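Local coordinates for protein putative Acetyltransferase from the GNAT family (PDB 3EC4) that probably transfers an acyl group to an acceptor substrate, as acetyltransferases of the GNAT family do from acyl-coenzyme A, at residues A[6-12]-A[151-157]; A[38-42]-A[61-66]; A[100-104]-A[133-137]; A[114-119]-A[164-170]. Residues are numbered along the deposited sequence.

Overall arrangement
The four contacts are arranged about a long mixed sheet of the GNAT type. Contacts 2 and 3 involve its two outermost strands, 61-66 and 102-103, and their centres are about 27 Å apart on opposite sides of the centre of the chain. Contact 1 joins the N-terminal residues to the loop before strand 157-165 and touches contact 2 directly, through the Arg10–Glu66 salt bridge and the packing of Met151 on Phe40. Contact 4 lies at the far end of that same strand, its centre about 28 Å from that of contact 1. It leads into the probable coenzyme-binding turn and lies about 15 Å, centre to centre, from contact 3, where an acetate ion sits by Tyr135.

Contact 1 (A[6-12]-A[151-157]); sequences HPLDRPV and MRPAPNL
In this GNAT-type fold, the N-terminal residues 6-12 pack on the loop that connects strands 142-149 and 157-165. Residues 7-9 form a 3-10 turn, Arg10 is the N-cap, and a helix starts at Pro11; across the contact, Ala154 to Leu157 make a type I turn. The CA atoms of Pro11 and Pro153 approach to 5.1 Å. His6 (chi1 t) turns its ring back so that ND1 accepts from Leu8 N at 3.0 Å, while Asp9 OD2 accepts from His6 N at 3.1 Å. The Pro153 ring sits between Leu8 and Pro11, its CG 3.8 Å from both Leu8 CD2 and Pro11 CB. Leu8 (m,t) and Leu157 (m,t) meet CD2 to CD1 at 3.8 Å, and Pro7 CG rests 4.0 Å from Ala154 CB. Tyr194 of strand 192-198 borders Leu8, Pro11, Met151 and Pro153. Met151, a selenomethionine with chi1 m and chi2 t, reaches the first turn of the helix and brings SE to 3.8 Å from Val12 CG2.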
loop_
_atom_site.group_PDB
_atom_site.type_symbol
_atom_site.label_atom_id
_atom_site.label_comp_id
_atom_site.label_asym_id
_atom_site.label_seq_id
_atom_site.Cartn_x
_atom_site.Cartn_y
_atom_site.Cartn_z
ATOM N N HIS A 6 -5.730 15.624 8.659
ATOM C CA HIS A 6 -5.796 15.205 7.262
ATOM C C HIS A 6 -6.178 13.716 7.157
ATOM O O HIS A 6 -5.794 12.920 8.023
ATOM C CB HIS A 6 -4.413 15.435 6.675
ATOM C CG HIS A 6 -4.385 15.528 5.191
ATOM N ND1 HIS A 6 -4.557 14.435 4.373
ATOM C CD2 HIS A 6 -4.171 16.581 4.373
ATOM C CE1 HIS A 6 -4.466 14.811 3.117
ATOM N NE2 HIS A 6 -4.230 16.110 3.088
ATOM N N PRO A 7 -6.974 13.329 6.130
ATOM C CA PRO A 7 -7.244 11.910 5.902
ATOM C C PRO A 7 -6.009 11.037 5.828
ATOM O O PRO A 7 -6.057 9.883 6.261
ATOM C CB PRO A 7 -7.969 11.896 4.541
ATOM C CG PRO A 7 -8.627 13.204 4.475
ATOM C CD PRO A 7 -7.674 14.168 5.143
ATOM N N LEU A 8 -4.910 11.583 5.304
ATOM C CA LEU A 8 -3.676 10.799 5.173
ATOM C C LEU A 8 -2.910 10.631 6.496
ATOM O O LEU A 8 -1.931 9.888 6.557
ATOM C CB LEU A 8 -2.778 11.409 4.119
ATOM C CG LEU A 8 -3.240 11.471 2.667
ATOM C CD1 LEU A 8 -2.040 12.021 1.887
ATOM C CD2 LEU A 8 -3.612 10.051 2.200
ATOM N N ASP A 9 -3.321 11.312 7.549
ATOM C CA ASP A 9 -2.680 11.092 8.861
ATOM C C ASP A 9 -2.991 9.719 9.442
ATOM O O ASP A 9 -2.281 9.218 10.304
ATOM C CB ASP A 9 -3.088 12.162 9.853
ATOM C CG ASP A 9 -2.548 13.515 9.510
ATOM O OD1 ASP A 9 -1.607 13.649 8.702
ATOM O OD2 ASP A 9 -3.132 14.475 10.020
ATOM N N ARG A 10 -4.115 9.146 9.058
ATOM C CA ARG A 10 -4.476 7.822 9.515
ATOM C C ARG A 10 -5.054 7.037 8.359
ATOM O O ARG A 10 -6.279 6.909 8.242
ATOM C CB ARG A 10 -5.470 7.906 10.671
ATOM C CG ARG A 10 -4.989 8.665 11.920
ATOM C CD ARG A 10 -5.860 8.299 13.137
ATOM N NE ARG A 10 -5.601 6.917 13.468
ATOM C CZ ARG A 10 -6.417 6.092 14.121
ATOM N NH1 ARG A 10 -7.596 6.485 14.586
ATOM N NH2 ARG A 10 -6.016 4.844 14.306
ATOM N N PRO A 11 -4.191 6.608 7.418
ATOM C CA PRO A 11 -4.705 6.103 6.128
ATOM C C PRO A 11 -5.444 4.774 6.251
ATOM O O PRO A 11 -6.422 4.555 5.551
ATOM C CB PRO A 11 -3.451 6.037 5.226
ATOM C CG PRO A 11 -2.294 6.135 6.135
ATOM C CD PRO A 11 -2.730 6.662 7.465
ATOM N N VAL A 12 -5.053 3.938 7.198
ATOM C CA VAL A 12 -5.779 2.671 7.427
ATOM C C VAL A 12 -7.146 2.936 8.050
ATOM O O VAL A 12 -8.174 2.420 7.587
ATOM C CB VAL A 12 -4.951 1.700 8.346
ATOM C CG1 VAL A 12 -5.752 0.423 8.612
ATOM C CG2 VAL A 12 -3.607 1.406 7.721
HETATM N N MSE A 151 -4.938 1.769 -0.775
HETATM C CA MSE A 151 -5.879 2.418 0.145
HETATM C C MSE A 151 -6.454 3.721 -0.410
HETATM O O MSE A 151 -5.829 4.435 -1.226
HETATM C CB MSE A 151 -5.242 2.693 1.517
HETATM C CG MSE A 151 -4.688 1.479 2.153
HETATM SE SE MSE A 151 -4.131 1.800 3.974
HETATM C CE MSE A 151 -2.538 0.657 3.933
ATOM N N ARG A 152 -7.662 4.026 0.040
ATOM C CA ARG A 152 -8.351 5.244 -0.355
ATOM C C ARG A 152 -8.917 5.913 0.890
ATOM O O ARG A 152 -10.044 5.670 1.244
ATOM C CB ARG A 152 -9.466 4.926 -1.341
ATOM C CG ARG A 152 -8.917 4.422 -2.683
ATOM C CD ARG A 152 -9.989 3.857 -3.559
ATOM N NE ARG A 152 -9.401 3.357 -4.780
ATOM C CZ ARG A 152 -9.153 4.080 -5.857
ATOM N NH1 ARG A 152 -9.563 5.335 -5.935
ATOM N NH2 ARG A 152 -8.543 3.512 -6.899
ATOM N N PRO A 153 -8.085 6.726 1.581
ATOM C CA PRO A 153 -8.455 7.357 2.849
ATOM C C PRO A 153 -9.609 8.381 2.792
ATOM O O PRO A 153 -10.208 8.686 3.811
ATOM C CB PRO A 153 -7.139 7.989 3.314
ATOM C CG PRO A 153 -6.053 7.159 2.638
ATOM C CD PRO A 153 -6.667 6.959 1.255
ATOM N N ALA A 154 -9.847 8.921 1.604
ATOM C CA ALA A 154 -10.976 9.760 1.279
ATOM C C ALA A 154 -11.278 9.618 -0.222
ATOM O O ALA A 154 -10.417 9.160 -0.993
ATOM C CB ALA A 154 -10.696 11.229 1.647
ATOM N N PRO A 155 -12.498 9.988 -0.653
ATOM C CA PRO A 155 -12.845 9.818 -2.062
ATOM C C PRO A 155 -11.834 10.364 -3.073
ATOM O O PRO A 155 -11.650 9.744 -4.119
ATOM C CB PRO A 155 -14.204 10.513 -2.172
ATOM C CG PRO A 155 -14.799 10.282 -0.804
ATOM C CD PRO A 155 -13.622 10.547 0.108
ATOM N N ASN A 156 -11.167 11.477 -2.763
ATOM C CA ASN A 156 -10.216 12.094 -3.701
ATOM C C ASN A 156 -8.736 11.718 -3.454
ATOM O O ASN A 156 -7.851 12.382 -3.981
ATOM C CB ASN A 156 -10.344 13.607 -3.592
ATOM C CG ASN A 156 -9.787 14.123 -2.283
ATOM O OD1 ASN A 156 -9.993 13.521 -1.210
ATOM N ND2 ASN A 156 -9.039 15.200 -2.364
ATOM N N LEU A 157 -8.476 10.691 -2.639
ATOM C CA LEU A 157 -7.106 10.218 -2.381
ATOM C C LEU A 157 -6.993 8.740 -2.742
ATOM O O LEU A 157 -7.895 7.964 -2.470
ATOM C CB LEU A 157 -6.726 10.401 -0.894
ATOM C CG LEU A 157 -6.703 11.863 -0.428
ATOM C CD1 LEU A 157 -6.742 11.971 1.100
ATOM C CD2 LEU A 157 -5.450 12.495 -1.037
#

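Contact 2 (A[38-42]-A[61-66]); sequences GPFAA and EIWLVE
Residues 38-42 approach strand 61-66 with the two chains running in broadly the same sense, their end-to-end directions 45° apart. The CA pairs are Pro39–Ile62 at 5.2 Å, Phe40–Trp63 at 4.7 Å and Ala41–Leu64 at 5.6 Å, and the backbones are bridged once, at Phe40 and Trp63. Two backbone hydrogen bonds make this bridge: Trp63 N to Pro39 O and Ala41 N to Trp63 O, both 2.9 Å. They are supplemented by CA-H...O contacts, Phe40 CA to Trp63 O at 3.1 Å and Ile62 CA to Pro39 O at 3.3 Å. Beyond Ala41 the chains diverge and a water sits in the gap, accepting from Val65 N (3.0 Å) and within hydrogen-bonding distance of Ala41 O (2.7 Å) and Glu66 OE2 (2.8 Å). Glu66 (m,m) also forms a salt bridge through OE1 with Arg10. Among apolar contacts, the Pro39 ring meets the edge of the Trp63 indole, CG to CD1 at 3.5 Å. Phe40 (chi1 m) puts CD1 3.7 Å from Trp63 CB and CE1 3.8 Å from Val65 CG2, and Ala41 CB lies 4.0 Å from Ile62 CD1. Strand 61-66 is itself hydrogen-bonded to strand 214-226. The arrangement is an isolated beta bridge, here joining the small antiparallel sheet of strands 30-32 and 41-43 to the outermost strand of the large mixed sheet.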
loop_
_atom_site.group_PDB
_atom_site.type_symbol
_atom_site.label_atom_id
_atom_site.label_comp_id
_atom_site.label_asym_id
_atom_site.label_seq_id
_atom_site.Cartn_x
_atom_site.Cartn_y
_atom_site.Cartn_z
ATOM N N GLY A 38 -5.210 -7.751 2.858
ATOM C CA GLY A 38 -3.948 -7.358 3.465
ATOM C C GLY A 38 -4.004 -7.389 4.976
ATOM O O GLY A 38 -5.037 -7.742 5.549
ATOM N N PRO A 39 -2.869 -7.074 5.620
ATOM C CA PRO A 39 -2.744 -7.265 7.062
ATOM C C PRO A 39 -3.045 -6.033 7.956
ATOM O O PRO A 39 -2.710 -6.034 9.154
ATOM C CB PRO A 39 -1.273 -7.614 7.182
ATOM C CG PRO A 39 -0.647 -6.685 6.179
ATOM C CD PRO A 39 -1.592 -6.655 5.020
ATOM N N PHE A 40 -3.696 -5.022 7.399
ATOM C CA PHE A 40 -3.715 -3.702 8.025
ATOM C C PHE A 40 -4.857 -3.597 9.045
ATOM O O PHE A 40 -5.923 -4.175 8.857
ATOM C CB PHE A 40 -3.835 -2.593 6.997
ATOM C CG PHE A 40 -2.614 -2.464 6.140
ATOM C CD1 PHE A 40 -1.468 -1.900 6.655
ATOM C CD2 PHE A 40 -2.599 -2.986 4.855
ATOM C CE1 PHE A 40 -0.345 -1.806 5.901
ATOM C CE2 PHE A 40 -1.457 -2.915 4.103
ATOM C CZ PHE A 40 -0.338 -2.332 4.624
ATOM N N ALA A 41 -4.605 -2.851 10.122
ATOM C CA ALA A 41 -5.645 -2.598 11.157
ATOM C C ALA A 41 -5.394 -1.260 11.820
ATOM O O ALA A 41 -4.319 -0.683 11.688
ATOM C CB ALA A 41 -5.699 -3.743 12.224
ATOM N N ALA A 42 -6.409 -0.761 12.523
ATOM C CA ALA A 42 -6.322 0.511 13.216
ATOM C C ALA A 42 -7.340 0.516 14.353
ATOM O O ALA A 42 -8.395 -0.158 14.282
ATOM C CB ALA A 42 -6.570 1.687 12.245
ATOM N N GLU A 61 -0.472 -11.574 12.822
ATOM C CA GLU A 61 0.143 -10.253 12.941
ATOM C C GLU A 61 -0.714 -9.204 12.261
ATOM O O GLU A 61 -1.531 -9.529 11.412
ATOM C CB GLU A 61 1.559 -10.278 12.396
ATOM C CG GLU A 61 1.658 -10.652 10.950
ATOM C CD GLU A 61 3.079 -10.918 10.466
ATOM O OE1 GLU A 61 3.974 -11.321 11.294
ATOM O OE2 GLU A 61 3.275 -10.691 9.235
ATOM N N ILE A 62 -0.536 -7.950 12.646
ATOM C CA ILE A 62 -1.229 -6.847 12.003
ATOM C C ILE A 62 -0.258 -5.690 11.796
ATOM O O ILE A 62 0.633 -5.417 12.629
ATOM C CB ILE A 62 -2.472 -6.361 12.802
ATOM C CG1 ILE A 62 -2.122 -6.071 14.284
ATOM C CG2 ILE A 62 -3.656 -7.358 12.687
ATOM C CD1 ILE A 62 -3.251 -5.323 15.018
ATOM N N TRP A 63 -0.419 -5.017 10.663
ATOM C CA TRP A 63 0.318 -3.821 10.369
ATOM C C TRP A 63 -0.574 -2.630 10.600
ATOM O O TRP A 63 -1.727 -2.590 10.121
ATOM C CB TRP A 63 0.776 -3.750 8.916
ATOM C CG TRP A 63 2.018 -4.496 8.606
ATOM C CD1 TRP A 63 2.109 -5.719 8.036
ATOM C CD2 TRP A 63 3.355 -4.048 8.825
ATOM N NE1 TRP A 63 3.422 -6.076 7.874
ATOM C CE2 TRP A 63 4.212 -5.065 8.345
ATOM C CE3 TRP A 63 3.921 -2.899 9.387
ATOM C CZ2 TRP A 63 5.597 -4.977 8.429
ATOM C CZ3 TRP A 63 5.310 -2.825 9.462
ATOM C CH2 TRP A 63 6.120 -3.858 8.983
ATOM N N LEU A 64 0.019 -1.647 11.273
ATOM C CA LEU A 64 -0.568 -0.335 11.518
ATOM C C LEU A 64 0.277 0.766 10.854
ATOM O O LEU A 64 1.500 0.686 10.830
ATOM C CB LEU A 64 -0.698 -0.081 13.014
ATOM C CG LEU A 64 -1.414 -1.173 13.806
ATOM C CD1 LEU A 64 -0.405 -1.918 14.636
ATOM C CD2 LEU A 64 -2.542 -0.577 14.677
ATOM N N VAL A 65 -0.403 1.755 10.318
ATOM C CA VAL A 65 0.229 2.902 9.611
ATOM C C VAL A 65 -0.341 4.145 10.284
ATOM O O VAL A 65 -1.533 4.450 10.129
ATOM C CB VAL A 65 -0.010 2.889 8.082
ATOM C CG1 VAL A 65 0.725 4.066 7.444
ATOM C CG2 VAL A 65 0.487 1.550 7.489
ATOM N N GLU A 66 0.499 4.780 11.103
ATOM C CA GLU A 66 0.106 5.897 11.950
ATOM C C GLU A 66 1.194 6.937 11.969
ATOM O O GLU A 66 2.289 6.664 11.510
ATOM C CB GLU A 66 -0.207 5.418 13.356
ATOM C CG GLU A 66 -1.265 4.309 13.404
ATOM C CD GLU A 66 -2.700 4.782 13.144
ATOM O OE1 GLU A 66 -2.950 6.000 13.191
ATOM O OE2 GLU A 66 -3.608 3.928 12.910
HETATM O O HOH W 1 -3.213 1.710 11.232
#

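Contact 3 (A[100-104]-A[133-137])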
loop_
_atom_site.group_PDB
_atom_site.type_symbol
_atom_site.label_atom_id
_atom_site.label_comp_id
_atom_site.label_asym_id
_atom_site.label_seq_id
_atom_site.Cartn_x
_atom_site.Cartn_y
_atom_site.Cartn_z
ATOM N N GLY A 100 2.911 -0.088 -24.207
ATOM C CA GLY A 100 3.532 -1.278 -23.623
ATOM C C GLY A 100 3.033 -1.626 -22.211
ATOM O O GLY A 100 3.309 -2.725 -21.695
ATOM N N ILE A 101 2.320 -0.712 -21.564
ATOM C CA ILE A 101 1.771 -1.006 -20.236
ATOM C C ILE A 101 0.381 -1.602 -20.449
ATOM O O ILE A 101 -0.463 -0.991 -21.135
ATOM C CB ILE A 101 1.689 0.247 -19.348
ATOM C CG1 ILE A 101 3.011 1.001 -19.304
ATOM C CG2 ILE A 101 1.215 -0.119 -17.905
ATOM C CD1 ILE A 101 4.183 0.139 -18.954
ATOM N N VAL A 102 0.155 -2.799 -19.905
ATOM C CA VAL A 102 -1.108 -3.528 -20.042
ATOM C C VAL A 102 -1.859 -3.614 -18.716
ATOM O O VAL A 102 -1.260 -3.766 -17.664
ATOM C CB VAL A 102 -0.878 -4.977 -20.608
ATOM C CG1 VAL A 102 -0.265 -4.932 -22.036
ATOM C CG2 VAL A 102 0.016 -5.807 -19.679
ATOM N N ALA A 103 -3.180 -3.471 -18.753
ATOM C CA ALA A 103 -4.004 -3.724 -17.578
ATOM C C ALA A 103 -3.929 -5.223 -17.201
ATOM O O ALA A 103 -3.979 -6.105 -18.060
ATOM C CB ALA A 103 -5.463 -3.309 -17.828
ATOM N N LEU A 104 -3.799 -5.503 -15.911
ATOM C CA LEU A 104 -3.811 -6.864 -15.417
ATOM C C LEU A 104 -5.185 -7.245 -14.887
ATOM O O LEU A 104 -5.981 -6.393 -14.510
ATOM C CB LEU A 104 -2.770 -7.032 -14.325
ATOM C CG LEU A 104 -1.346 -6.704 -14.823
ATOM C CD1 LEU A 104 -0.341 -6.827 -13.683
ATOM C CD2 LEU A 104 -0.959 -7.547 -16.033
ATOM N N GLN A 133 -6.924 -1.114 -9.455
ATOM C CA GLN A 133 -6.356 -1.391 -10.777
ATOM C C GLN A 133 -4.890 -1.724 -10.662
ATOM O O GLN A 133 -4.130 -1.003 -10.024
ATOM C CB GLN A 133 -6.488 -0.180 -11.683
ATOM C CG GLN A 133 -6.025 -0.433 -13.129
ATOM C CD GLN A 133 -6.891 -1.418 -13.857
ATOM O OE1 GLN A 133 -8.111 -1.271 -13.869
ATOM N NE2 GLN A 133 -6.279 -2.443 -14.456
ATOM N N PHE A 134 -4.489 -2.768 -11.379
ATOM C CA PHE A 134 -3.107 -3.138 -11.584
ATOM C C PHE A 134 -2.703 -3.108 -13.041
ATOM O O PHE A 134 -3.513 -3.393 -13.943
ATOM C CB PHE A 134 -2.857 -4.533 -10.976
ATOM C CG PHE A 134 -2.520 -4.481 -9.510
ATOM C CD1 PHE A 134 -3.523 -4.301 -8.571
ATOM C CD2 PHE A 134 -1.213 -4.566 -9.082
ATOM C CE1 PHE A 134 -3.209 -4.198 -7.213
ATOM C CE2 PHE A 134 -0.898 -4.467 -7.722
ATOM C CZ PHE A 134 -1.894 -4.304 -6.801
ATOM N N TYR A 135 -1.466 -2.679 -13.280
ATOM C CA TYR A 135 -0.874 -2.656 -14.596
ATOM C C TYR A 135 0.421 -3.458 -14.563
ATOM O O TYR A 135 1.039 -3.658 -13.491
ATOM C CB TYR A 135 -0.596 -1.211 -15.005
ATOM C CG TYR A 135 -1.860 -0.404 -15.299
ATOM C CD1 TYR A 135 -2.524 -0.559 -16.483
ATOM C CD2 TYR A 135 -2.387 0.484 -14.372
ATOM C CE1 TYR A 135 -3.667 0.174 -16.768
ATOM C CE2 TYR A 135 -3.536 1.221 -14.653
ATOM C CZ TYR A 135 -4.164 1.046 -15.862
ATOM O OH TYR A 135 -5.332 1.746 -16.178
ATOM N N GLY A 136 0.819 -3.925 -15.738
ATOM C CA GLY A 136 2.016 -4.715 -15.860
ATOM C C GLY A 136 2.742 -4.404 -17.140
ATOM O O GLY A 136 2.204 -3.769 -18.029
ATOM N N VAL A 137 3.956 -4.915 -17.203
ATOM C CA VAL A 137 4.710 -4.965 -18.439
ATOM C C VAL A 137 5.165 -6.400 -18.640
ATOM O O VAL A 137 5.605 -7.064 -17.690
ATOM C CB VAL A 137 5.941 -4.019 -18.458
ATOM C CG1 VAL A 137 6.605 -4.057 -19.827
ATOM C CG2 VAL A 137 5.543 -2.596 -18.116
HETATM O O HOH W 2 -6.485 -4.827 -12.175
#
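Leu104 lies over a glycine: its CG is 3.6 Å from Gly136 N, and a CB on Gly136 would clash with Leu104 CD2, so the missing side chain makes the room. The short edge strand 102-103 pairs antiparallel with strand 134-139, helix 109-118 lying between them in the chain, at the edge of the mixed sheet of the GNAT-type fold. Val102 and Gly136 form a hydrogen-bonded pair, with Val102 N to Gly136 O at 2.9 Å and Gly136 N to Val102 O at 2.8 Å; Ala103 and Tyr135 follow as a non-hydrogen-bonded pair. Leu104 N continues the series to Phe134 O at 2.9 Å, an acceptor that Gln133 NE2 also reaches at 3.0 Å. Ile101 CG2 packs against Tyr135 CB at 3.6 Å, and both residues touch Leu178 and Lys181 of helix 174-188. Leu104 and Phe134 instead meet Met112 of helix 109-118. The nearest atoms of the Tyr135 side chain and a bound acetate ion, probably from the crystallisation liquor, are about 2 Å apart. Where the strands separate, a water donates to Leu104 O at 2.9 Å and accepts from Phe134 N at 3.0 Å.

Contact 4 (A[114-119]-A[164-170]); sequences ALALAT and CTWPEYR
Residues 114-118 are the last turn of a helix, and Thr119 is the first residue to leave helical backbone angles. Opposite, strand residues Cys164 and Thr165 give way at Trp166 to a 3-10 turn at 167-168, tied by Tyr169 N to Trp166 O at 2.9 Å and Arg170 N to Pro167 O at 3.1 Å. The nearest CA pairs are Thr119–Cys164 at 6.3 Å and Leu115–Trp166 at 6.5 Å. Trp166 (chi1 m, chi2 105°) reaches its indole across to the helix, against Ala114, Leu115 and Ala118. Leu115 (t,p) sets CD1 over the five-membered ring, 3.5 Å from the centroid and 2° off the normal, a clear CH-pi contact; its CG is 3.5 Å from Cys164 SG. The six-membered ring lies by the two alanines, CZ3 being 3.3 Å from Ala118 CB and CZ2 4.1 Å from Ala114 CB. Thr119 (p) donates from OG1 to Leu115 O at 2.7 Å, which leaves its CG2 3.5 Å from Arg170 NH2. Arg170, extended along chi2 and chi3, gives NE and NH2 to Thr165 O, each at 2.9 Å. It also opens a sequence that fits the R-x-x-G-x-A motif, which in GNAT relatives binds the coenzyme pyrophosphate. Because these hydroxyl and guanidinium bonds stay within their own segments, helix and turn are held together chiefly by apolar and CH-pi contacts.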
loop_
_atom_site.group_PDB
_atom_site.type_symbol
_atom_site.label_atom_id
_atom_site.label_comp_id
_atom_site.label_asym_id
_atom_site.label_seq_id
_atom_site.Cartn_x
_atom_site.Cartn_y
_atom_site.Cartn_z
ATOM N N ALA A 114 3.467 -14.774 -7.880
ATOM C CA ALA A 114 4.871 -15.192 -7.890
ATOM C C ALA A 114 5.782 -13.974 -7.768
ATOM O O ALA A 114 6.727 -13.972 -6.978
ATOM C CB ALA A 114 5.215 -15.919 -9.126
ATOM N N LEU A 115 5.516 -12.963 -8.595
ATOM C CA LEU A 115 6.336 -11.716 -8.581
ATOM C C LEU A 115 6.316 -11.041 -7.215
ATOM O O LEU A 115 7.390 -10.735 -6.649
ATOM C CB LEU A 115 5.859 -10.766 -9.690
ATOM C CG LEU A 115 6.446 -9.348 -9.762
ATOM C CD1 LEU A 115 7.976 -9.323 -9.961
ATOM C CD2 LEU A 115 5.711 -8.610 -10.953
ATOM N N ALA A 116 5.114 -10.860 -6.656
ATOM C CA ALA A 116 4.959 -10.221 -5.400
ATOM C C ALA A 116 5.678 -10.959 -4.258
ATOM O O ALA A 116 6.369 -10.338 -3.435
ATOM C CB ALA A 116 3.493 -10.056 -5.062
ATOM N N LEU A 117 5.527 -12.275 -4.201
ATOM C CA LEU A 117 6.141 -13.052 -3.121
ATOM C C LEU A 117 7.684 -13.061 -3.210
ATOM O O LEU A 117 8.349 -13.160 -2.182
ATOM C CB LEU A 117 5.552 -14.472 -3.075
ATOM C CG LEU A 117 4.035 -14.561 -2.756
ATOM C CD1 LEU A 117 3.555 -16.029 -2.734
ATOM C CD2 LEU A 117 3.673 -13.861 -1.437
ATOM N N ALA A 118 8.234 -12.920 -4.415
ATOM C CA ALA A 118 9.666 -12.909 -4.682
ATOM C C ALA A 118 10.366 -11.534 -4.494
ATOM O O ALA A 118 11.592 -11.464 -4.434
ATOM C CB ALA A 118 9.905 -13.344 -6.097
ATOM N N THR A 119 9.598 -10.456 -4.485
ATOM C CA THR A 119 10.190 -9.111 -4.498
ATOM C C THR A 119 9.687 -8.397 -3.265
ATOM O O THR A 119 9.248 -9.035 -2.329
ATOM C CB THR A 119 9.832 -8.349 -5.792
ATOM O OG1 THR A 119 8.408 -8.301 -5.934
ATOM C CG2 THR A 119 10.449 -9.058 -7.009
ATOM N N CYS A 164 6.674 -3.591 -8.229
ATOM C CA CYS A 164 7.780 -4.520 -8.118
ATOM C C CYS A 164 8.122 -5.108 -9.449
ATOM O O CYS A 164 7.243 -5.283 -10.309
ATOM C CB CYS A 164 7.408 -5.622 -7.168
ATOM S SG CYS A 164 5.970 -6.477 -7.775
ATOM N N THR A 165 9.398 -5.471 -9.560
ATOM C CA THR A 165 10.039 -5.844 -10.808
ATOM C C THR A 165 10.917 -7.045 -10.486
ATOM O O THR A 165 11.611 -7.029 -9.459
ATOM C CB THR A 165 10.939 -4.693 -11.372
ATOM O OG1 THR A 165 10.167 -3.479 -11.521
ATOM C CG2 THR A 165 11.547 -5.074 -12.711
ATOM N N TRP A 166 10.864 -8.097 -11.308
ATOM C CA TRP A 166 11.801 -9.229 -11.115
ATOM C C TRP A 166 13.207 -8.639 -11.245
ATOM O O TRP A 166 13.441 -7.786 -12.080
ATOM C CB TRP A 166 11.655 -10.303 -12.206
ATOM C CG TRP A 166 10.390 -11.094 -12.120
ATOM C CD1 TRP A 166 9.274 -10.973 -12.934
ATOM C CD2 TRP A 166 10.077 -12.098 -11.167
ATOM N NE1 TRP A 166 8.293 -11.841 -12.510
ATOM C CE2 TRP A 166 8.772 -12.562 -11.452
ATOM C CE3 TRP A 166 10.764 -12.648 -10.087
ATOM C CZ2 TRP A 166 8.160 -13.560 -10.703
ATOM C CZ3 TRP A 166 10.155 -13.630 -9.349
ATOM C CH2 TRP A 166 8.881 -14.095 -9.676
ATOM N N PRO A 167 14.156 -9.137 -10.442
ATOM C CA PRO A 167 15.551 -8.695 -10.527
ATOM C C PRO A 167 16.114 -8.705 -11.921
ATOM O O PRO A 167 16.776 -7.716 -12.309
ATOM C CB PRO A 167 16.281 -9.681 -9.633
ATOM C CG PRO A 167 15.301 -10.078 -8.637
ATOM C CD PRO A 167 13.967 -10.123 -9.379
ATOM N N GLU A 168 15.825 -9.742 -12.708
ATOM C CA GLU A 168 16.348 -9.834 -14.054
ATOM C C GLU A 168 15.833 -8.764 -15.032
ATOM O O GLU A 168 16.424 -8.589 -16.118
ATOM C CB GLU A 168 16.148 -11.238 -14.649
ATOM C CG GLU A 168 14.717 -11.711 -14.723
ATOM C CD GLU A 168 14.258 -12.512 -13.526
ATOM O OE1 GLU A 168 14.638 -12.175 -12.366
ATOM O OE2 GLU A 168 13.438 -13.446 -13.745
ATOM N N TYR A 169 14.752 -8.061 -14.670
ATOM C CA TYR A 169 14.244 -6.953 -15.491
ATOM C C TYR A 169 14.439 -5.563 -14.876
ATOM O O TYR A 169 13.838 -4.564 -15.343
ATOM C CB TYR A 169 12.760 -7.142 -15.806
ATOM C CG TYR A 169 12.489 -8.487 -16.417
ATOM C CD1 TYR A 169 13.033 -8.844 -17.649
ATOM C CD2 TYR A 169 11.706 -9.405 -15.750
ATOM C CE1 TYR A 169 12.791 -10.117 -18.189
ATOM C CE2 TYR A 169 11.441 -10.661 -16.283
ATOM C CZ TYR A 169 11.988 -11.016 -17.485
ATOM O OH TYR A 169 11.704 -12.269 -17.961
ATOM N N ARG A 170 15.248 -5.492 -13.839
ATOM C CA ARG A 170 15.521 -4.217 -13.174
ATOM C C ARG A 170 16.494 -3.378 -13.986
ATOM O O ARG A 170 17.158 -3.871 -14.910
ATOM C CB ARG A 170 15.986 -4.437 -11.746
ATOM C CG ARG A 170 14.835 -4.824 -10.883
ATOM C CD ARG A 170 15.240 -5.084 -9.492
ATOM N NE ARG A 170 14.142 -5.721 -8.766
ATOM C CZ ARG A 170 14.252 -6.307 -7.578
ATOM N NH1 ARG A 170 15.422 -6.331 -6.947
ATOM N NH2 ARG A 170 13.195 -6.867 -7.017
#